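Local coordinates for protein cytolethal distending toxin subunit A (PDB 1SR4) that probably pairs with a second lectin-like subunit to deliver a genotoxic nuclease subunit that arrests and distends host cells, at residues Gly104-Val113 with Cys133-Leu144. Residues are numbered along the deposited sequence; the frame is centred on the assembly and turned at random.
Sequences GKHREYFRFV and CSLDKLAQEFEL
Glu-141 reaches out of the 133-144 segment into the 104-109 loop. Its CB packs on CB of Tyr-109, CG carries the chain on extended (chi2 -163°), and CD ends 3.5 Å from ND1 of His-106, with both oxygens engaged. OE1 accepts a nearly straight bond from N of His-106 (3.0 Å), met on the syn side and 21° out of the carboxylate plane; it also lies in plane at the edge of the Tyr-109 ring, 3.5 Å from CD2. OE2 takes a weak, bent bond from ND1 of His-106 (2.7 Å), whose ring is turned 39° from the carboxylate, while CD1 of Leu-138 covers one face of that imidazole. On the solvent side the extended chain of Lys-105 runs past O of Leu-135 to a salt bridge between NZ and OD1 of Asp-136 (3.1 Å). CD2 of Leu-135 sits over the guanidinium of Arg-111, 3.6 Å from NH1; NH2 is paired with Glu-102. Phe-110 and Phe-142 form a single antiparallel hydrogen-bonded bridge. Within this ricin-type β-trefoil, the bridge joins the hairpin of strands 99-103 and 110-114 to that of 142-146 and 152-156, with Phe-112 and Phe-142 both packing on Val-121 of strand 120-124.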
ATOM      1  N   GLY A 104     -10.826  -8.087 -11.413  1.00 18.83           N
ATOM      2  CA  GLY A 104     -11.845  -8.465 -12.366  1.00 22.19           C
ATOM      3  C   GLY A 104     -11.656  -9.906 -12.788  1.00 22.96           C
ATOM      4  O   GLY A 104     -10.877 -10.647 -12.194  1.00 24.29           O
ATOM      5  N   LYS A 105     -12.375 -10.300 -13.823  1.00 23.59           N
ATOM      6  CA  LYS A 105     -12.289 -11.642 -14.356  1.00 24.41           C
ATOM      7  C   LYS A 105     -10.890 -11.868 -14.912  1.00 24.68           C
ATOM      8  O   LYS A 105     -10.300 -12.929 -14.708  1.00 24.17           O
ATOM      9  CB  LYS A 105     -13.324 -11.805 -15.469  1.00 27.65           C
ATOM     10  CG  LYS A 105     -13.272 -13.122 -16.235  1.00 32.08           C
ATOM     11  CD  LYS A 105     -14.151 -12.999 -17.481  1.00 35.77           C
ATOM     12  CE  LYS A 105     -14.434 -14.339 -18.139  1.00 38.60           C
ATOM     13  NZ  LYS A 105     -15.384 -14.172 -19.287  1.00 39.51           N
ATOM     14  N   HIS A 106     -10.360 -10.870 -15.617  1.00 21.92           N
ATOM     15  CA  HIS A 106      -9.030 -10.987 -16.210  1.00 23.31           C
ATOM     16  C   HIS A 106      -7.910 -10.536 -15.281  1.00 21.34           C
ATOM     17  O   HIS A 106      -8.095  -9.653 -14.451  1.00 19.53           O
ATOM     18  CB  HIS A 106      -8.963 -10.179 -17.505  1.00 26.46           C
ATOM     19  CG  HIS A 106      -9.907 -10.658 -18.559  1.00 30.79           C
ATOM     20  ND1 HIS A 106     -11.275 -10.530 -18.447  1.00 32.96           N
ATOM     21  CD2 HIS A 106      -9.683 -11.279 -19.740  1.00 33.26           C
ATOM     22  CE1 HIS A 106     -11.853 -11.050 -19.515  1.00 33.32           C
ATOM     23  NE2 HIS A 106     -10.908 -11.511 -20.315  1.00 33.55           N
ATOM     24  N   ARG A 107      -6.735 -11.132 -15.429  1.00 19.95           N
ATOM     25  CA  ARG A 107      -5.615 -10.755 -14.572  1.00 19.72           C
ATOM     26  C   ARG A 107      -5.225  -9.298 -14.788  1.00 17.85           C
ATOM     27  O   ARG A 107      -5.273  -8.786 -15.906  1.00 17.41           O
ATOM     28  CB  ARG A 107      -4.407 -11.664 -14.833  1.00 19.79           C
ATOM     29  CG  ARG A 107      -4.655 -13.101 -14.395  1.00 22.01           C
ATOM     30  CD  ARG A 107      -3.471 -14.016 -14.669  1.00 23.02           C
ATOM     31  NE  ARG A 107      -3.784 -15.382 -14.266  1.00 24.19           N
ATOM     32  CZ  ARG A 107      -2.933 -16.399 -14.330  1.00 25.62           C
ATOM     33  NH1 ARG A 107      -1.699 -16.206 -14.784  1.00 27.71           N
ATOM     34  NH2 ARG A 107      -3.313 -17.604 -13.931  1.00 25.82           N
ATOM     35  N   GLU A 108      -4.859  -8.641 -13.696  1.00 15.15           N
ATOM     36  CA  GLU A 108      -4.422  -7.246 -13.709  1.00 16.00           C
ATOM     37  C   GLU A 108      -5.511  -6.190 -13.880  1.00 16.56           C
ATOM     38  O   GLU A 108      -5.214  -4.997 -13.878  1.00 18.91           O
ATOM     39  CB  GLU A 108      -3.319  -7.050 -14.754  1.00 15.37           C
ATOM     40  CG  GLU A 108      -2.061  -7.863 -14.438  1.00 18.33           C
ATOM     41  CD  GLU A 108      -0.865  -7.433 -15.271  1.00 20.45           C
ATOM     42  OE1 GLU A 108      -0.776  -7.866 -16.441  1.00 22.25           O
ATOM     43  OE2 GLU A 108      -0.029  -6.648 -14.762  1.00 18.15           O
ATOM     44  N   TYR A 109      -6.768  -6.608 -14.027  1.00 15.67           N
ATOM     45  CA  TYR A 109      -7.843  -5.629 -14.146  1.00 15.72           C
ATOM     46  C   TYR A 109      -8.672  -5.550 -12.867  1.00 15.24           C
ATOM     47  O   TYR A 109      -8.691  -6.484 -12.044  1.00 16.07           O
ATOM     48  CB  TYR A 109      -8.777  -5.946 -15.314  1.00 16.55           C
ATOM     49  CG  TYR A 109      -8.101  -6.071 -16.665  1.00 17.95           C
ATOM     50  CD1 TYR A 109      -6.900  -5.416 -16.940  1.00 16.35           C
ATOM     51  CD2 TYR A 109      -8.687  -6.827 -17.676  1.00 18.50           C
ATOM     52  CE1 TYR A 109      -6.300  -5.517 -18.195  1.00 19.65           C
ATOM     53  CE2 TYR A 109      -8.103  -6.930 -18.931  1.00 20.59           C
ATOM     54  CZ  TYR A 109      -6.910  -6.274 -19.183  1.00 21.75           C
ATOM     55  OH  TYR A 109      -6.352  -6.370 -20.435  1.00 26.28           O
ATOM     56  N   PHE A 110      -9.365  -4.428 -12.712  1.00 13.54           N
ATOM     57  CA  PHE A 110     -10.202  -4.193 -11.551  1.00 12.57           C
ATOM     58  C   PHE A 110     -11.583  -3.713 -11.951  1.00 12.15           C
ATOM     59  O   PHE A 110     -11.789  -3.180 -13.053  1.00 12.84           O
ATOM     60  CB  PHE A 110      -9.557  -3.133 -10.658  1.00 11.44           C
ATOM     61  CG  PHE A 110      -8.255  -3.569 -10.062  1.00 12.78           C
ATOM     62  CD1 PHE A 110      -8.236  -4.400  -8.946  1.00 11.71           C
ATOM     63  CD2 PHE A 110      -7.043  -3.181 -10.642  1.00 14.41           C
ATOM     64  CE1 PHE A 110      -7.028  -4.847  -8.400  1.00 14.30           C
ATOM     65  CE2 PHE A 110      -5.828  -3.622 -10.106  1.00 13.75           C
ATOM     66  CZ  PHE A 110      -5.827  -4.459  -8.978  1.00 15.00           C
ATOM     67  N   ARG A 111     -12.526  -3.920 -11.049  1.00 11.74           N
ATOM     68  CA  ARG A 111     -13.883  -3.464 -11.254  1.00 12.17           C
ATOM     69  C   ARG A 111     -14.255  -2.728  -9.973  1.00 11.61           C
ATOM     70  O   ARG A 111     -13.650  -2.963  -8.914  1.00 12.23           O
ATOM     71  CB  ARG A 111     -14.816  -4.627 -11.497  1.00 13.93           C
ATOM     72  CG  ARG A 111     -15.126  -5.429 -10.277  1.00 18.00           C
ATOM     73  CD  ARG A 111     -16.350  -6.244 -10.559  1.00 23.15           C
ATOM     74  NE  ARG A 111     -16.765  -7.057  -9.428  1.00 22.99           N
ATOM     75  CZ  ARG A 111     -17.744  -7.948  -9.496  1.00 23.62           C
ATOM     76  NH1 ARG A 111     -18.393  -8.118 -10.641  1.00 21.37           N
ATOM     77  NH2 ARG A 111     -18.054  -8.677  -8.432  1.00 22.34           N
ATOM     78  N   PHE A 112     -15.236  -1.836 -10.071  1.00  9.58           N
ATOM     79  CA  PHE A 112     -15.672  -1.021  -8.941  1.00 10.51           C
ATOM     80  C   PHE A 112     -17.152  -1.208  -8.631  1.00 10.35           C
ATOM     81  O   PHE A 112     -18.012  -0.922  -9.463  1.00 11.55           O
ATOM     82  CB  PHE A 112     -15.387   0.450  -9.246  1.00  7.28           C
ATOM     83  CG  PHE A 112     -13.925   0.749  -9.454  1.00 11.98           C
ATOM     84  CD1 PHE A 112     -13.124   1.140  -8.386  1.00 10.78           C
ATOM     85  CD2 PHE A 112     -13.346   0.600 -10.715  1.00 12.73           C
ATOM     86  CE1 PHE A 112     -11.767   1.376  -8.570  1.00 13.90           C
ATOM     87  CE2 PHE A 112     -11.982   0.834 -10.914  1.00 15.03           C
ATOM     88  CZ  PHE A 112     -11.191   1.223  -9.838  1.00 14.30           C
ATOM     89  N   VAL A 113     -17.433  -1.668  -7.419  1.00 11.60           N
ATOM     90  CA  VAL A 113     -18.797  -1.927  -6.965  1.00 10.51           C
ATOM     91  C   VAL A 113     -19.270  -0.823  -6.012  1.00 11.81           C
ATOM     92  O   VAL A 113     -18.631  -0.550  -4.999  1.00 10.31           O
ATOM     93  CB  VAL A 113     -18.847  -3.285  -6.250  1.00 10.40           C
ATOM     94  CG1 VAL A 113     -20.316  -3.711  -5.996  1.00 10.81           C
ATOM     95  CG2 VAL A 113     -18.112  -4.329  -7.109  1.00 12.28           C
ATOM     96  N   CYS A 133     -23.713  -5.566 -12.073  1.00 16.70           N
ATOM     97  CA  CYS A 133     -22.396  -6.172 -12.156  1.00 18.08           C
ATOM     98  C   CYS A 133     -22.380  -7.531 -12.839  1.00 18.07           C
ATOM     99  O   CYS A 133     -23.274  -8.355 -12.641  1.00 16.45           O
ATOM    100  CB  CYS A 133     -21.813  -6.329 -10.753  1.00 18.30           C
ATOM    101  SG  CYS A 133     -21.525  -4.774  -9.842  1.00 21.55           S
ATOM    102  N   SER A 134     -21.356  -7.757 -13.647  1.00 16.64           N
ATOM    103  CA  SER A 134     -21.196  -9.032 -14.306  1.00 18.35           C
ATOM    104  C   SER A 134     -19.736  -9.208 -14.624  1.00 19.34           C
ATOM    105  O   SER A 134     -19.173  -8.419 -15.370  1.00 19.30           O
ATOM    106  CB  SER A 134     -21.999  -9.108 -15.592  1.00 18.82           C
ATOM    107  OG  SER A 134     -21.695 -10.333 -16.234  1.00 21.60           O
ATOM    108  N   LEU A 135     -19.123 -10.244 -14.059  1.00 19.73           N
ATOM    109  CA  LEU A 135     -17.716 -10.500 -14.299  1.00 22.79           C
ATOM    110  C   LEU A 135     -17.440 -10.781 -15.768  1.00 23.53           C
ATOM    111  O   LEU A 135     -16.292 -10.786 -16.190  1.00 24.29           O
ATOM    112  CB  LEU A 135     -17.235 -11.673 -13.433  1.00 23.58           C
ATOM    113  CG  LEU A 135     -17.080 -11.411 -11.929  1.00 24.34           C
ATOM    114  CD1 LEU A 135     -16.928 -12.731 -11.178  1.00 25.65           C
ATOM    115  CD2 LEU A 135     -15.874 -10.521 -11.695  1.00 24.85           C
ATOM    116  N   ASP A 136     -18.493 -11.008 -16.548  1.00 24.55           N
ATOM    117  CA  ASP A 136     -18.322 -11.288 -17.968  1.00 25.51           C
ATOM    118  C   ASP A 136     -18.414 -10.055 -18.856  1.00 23.93           C
ATOM    119  O   ASP A 136     -18.343 -10.160 -20.078  1.00 23.02           O
ATOM    120  CB  ASP A 136     -19.344 -12.326 -18.425  1.00 28.50           C
ATOM    121  CG  ASP A 136     -19.172 -13.645 -17.707  1.00 31.71           C
ATOM    122  OD1 ASP A 136     -18.018 -14.109 -17.602  1.00 33.38           O
ATOM    123  OD2 ASP A 136     -20.181 -14.217 -17.247  1.00 35.19           O
ATOM    124  N   LYS A 137     -18.576  -8.885 -18.250  1.00 21.20           N
ATOM    125  CA  LYS A 137     -18.652  -7.661 -19.042  1.00 20.32           C
ATOM    126  C   LYS A 137     -17.298  -6.947 -19.025  1.00 19.00           C
ATOM    127  O   LYS A 137     -16.910  -6.348 -18.012  1.00 17.85           O
ATOM    128  CB  LYS A 137     -19.738  -6.726 -18.491  1.00 22.13           C
ATOM    129  CG  LYS A 137     -21.179  -7.214 -18.674  1.00 23.55           C
ATOM    130  CD  LYS A 137     -22.166  -6.252 -18.002  1.00 26.43           C
ATOM    131  CE  LYS A 137     -23.591  -6.840 -17.906  1.00 28.34           C
ATOM    132  NZ  LYS A 137     -24.490  -6.040 -17.005  1.00 24.86           N
ATOM    133  N   LEU A 138     -16.582  -7.008 -20.146  1.00 17.31           N
ATOM    134  CA  LEU A 138     -15.279  -6.364 -20.249  1.00 15.72           C
ATOM    135  C   LEU A 138     -15.372  -4.857 -19.982  1.00 14.97           C
ATOM    136  O   LEU A 138     -14.438  -4.259 -19.442  1.00 14.30           O
ATOM    137  CB  LEU A 138     -14.682  -6.608 -21.642  1.00 16.41           C
ATOM    138  CG  LEU A 138     -13.175  -6.377 -21.783  1.00 17.65           C
ATOM    139  CD1 LEU A 138     -12.433  -7.345 -20.850  1.00 17.15           C
ATOM    140  CD2 LEU A 138     -12.733  -6.596 -23.238  1.00 17.19           C
ATOM    141  N   ALA A 139     -16.497  -4.244 -20.355  1.00 14.56           N
ATOM    142  CA  ALA A 139     -16.681  -2.800 -20.138  1.00 13.43           C
ATOM    143  C   ALA A 139     -16.657  -2.396 -18.655  1.00 12.34           C
ATOM    144  O   ALA A 139     -16.544  -1.210 -18.333  1.00 12.28           O
ATOM    145  CB  ALA A 139     -17.991  -2.319 -20.788  1.00 12.31           C
ATOM    146  N   GLN A 140     -16.788  -3.365 -17.758  1.00 11.71           N
ATOM    147  CA  GLN A 140     -16.737  -3.066 -16.326  1.00 10.99           C
ATOM    148  C   GLN A 140     -15.345  -3.349 -15.742  1.00 11.80           C
ATOM    149  O   GLN A 140     -15.136  -3.243 -14.525  1.00 11.39           O
ATOM    150  CB  GLN A 140     -17.798  -3.874 -15.570  1.00 11.61           C
ATOM    151  CG  GLN A 140     -19.223  -3.432 -15.896  1.00 14.23           C
ATOM    152  CD  GLN A 140     -20.276  -4.217 -15.148  1.00 14.24           C
ATOM    153  OE1 GLN A 140     -19.971  -5.122 -14.365  1.00 15.68           O
ATOM    154  NE2 GLN A 140     -21.526  -3.866 -15.377  1.00 13.09           N
ATOM    155  N   GLU A 141     -14.393  -3.684 -16.613  1.00 12.17           N
ATOM    156  CA  GLU A 141     -13.029  -3.964 -16.185  1.00 13.23           C
ATOM    157  C   GLU A 141     -12.117  -2.814 -16.563  1.00 13.11           C
ATOM    158  O   GLU A 141     -12.200  -2.284 -17.675  1.00 13.32           O
ATOM    159  CB  GLU A 141     -12.520  -5.258 -16.824  1.00 16.11           C
ATOM    160  CG  GLU A 141     -13.168  -6.532 -16.277  1.00 19.57           C
ATOM    161  CD  GLU A 141     -12.359  -7.771 -16.629  1.00 22.50           C
ATOM    162  OE1 GLU A 141     -11.422  -8.118 -15.883  1.00 22.17           O
ATOM    163  OE2 GLU A 141     -12.645  -8.387 -17.675  1.00 26.34           O
ATOM    164  N   PHE A 142     -11.245  -2.430 -15.633  1.00 11.82           N
ATOM    165  CA  PHE A 142     -10.329  -1.319 -15.841  1.00 10.41           C
ATOM    166  C   PHE A 142      -8.893  -1.661 -15.457  1.00 10.33           C
ATOM    167  O   PHE A 142      -8.642  -2.428 -14.529  1.00 10.74           O
ATOM    168  CB  PHE A 142     -10.786  -0.101 -15.015  1.00  9.04           C
ATOM    169  CG  PHE A 142     -12.138   0.428 -15.408  1.00 10.39           C
ATOM    170  CD1 PHE A 142     -12.254   1.454 -16.344  1.00  8.95           C
ATOM    171  CD2 PHE A 142     -13.295  -0.128 -14.882  1.00  9.02           C
ATOM    172  CE1 PHE A 142     -13.500   1.919 -16.751  1.00  8.60           C
ATOM    173  CE2 PHE A 142     -14.549   0.328 -15.287  1.00 10.89           C
ATOM    174  CZ  PHE A 142     -14.647   1.361 -16.231  1.00  9.82           C
ATOM    175  N   GLU A 143      -7.953  -1.104 -16.205  1.00 11.74           N
ATOM    176  CA  GLU A 143      -6.542  -1.292 -15.916  1.00 14.26           C
ATOM    177  C   GLU A 143      -6.079   0.029 -15.310  1.00 12.85           C
ATOM    178  O   GLU A 143      -6.276   1.085 -15.903  1.00 13.49           O
ATOM    179  CB  GLU A 143      -5.735  -1.573 -17.196  1.00 17.21           C
ATOM    180  CG  GLU A 143      -4.222  -1.621 -16.924  1.00 26.21           C
ATOM    181  CD  GLU A 143      -3.374  -2.138 -18.093  1.00 31.04           C
ATOM    182  OE1 GLU A 143      -3.514  -1.628 -19.229  1.00 32.84           O
ATOM    183  OE2 GLU A 143      -2.546  -3.048 -17.854  1.00 34.45           O
ATOM    184  N   LEU A 144      -5.492  -0.006 -14.124  1.00 13.47           N
ATOM    185  CA  LEU A 144      -5.000   1.235 -13.534  1.00 11.60           C
ATOM    186  C   LEU A 144      -3.505   1.268 -13.780  1.00 11.75           C
ATOM    187  O   LEU A 144      -2.783   0.340 -13.416  1.00 12.20           O
ATOM    188  CB  LEU A 144      -5.312   1.301 -12.035  1.00 14.76           C
ATOM    189  CG  LEU A 144      -6.725   1.791 -11.686  1.00 16.13           C
ATOM    190  CD1 LEU A 144      -7.766   0.891 -12.343  1.00 15.08           C
ATOM    191  CD2 LEU A 144      -6.901   1.816 -10.171  1.00 15.26           C
TER
HETATM  192  O   HOH W   1      -4.546  -2.515 -13.064  1.00 18.06           O
HETATM  193  O   HOH W   2     -16.324  -1.765 -12.703  1.00  9.35           O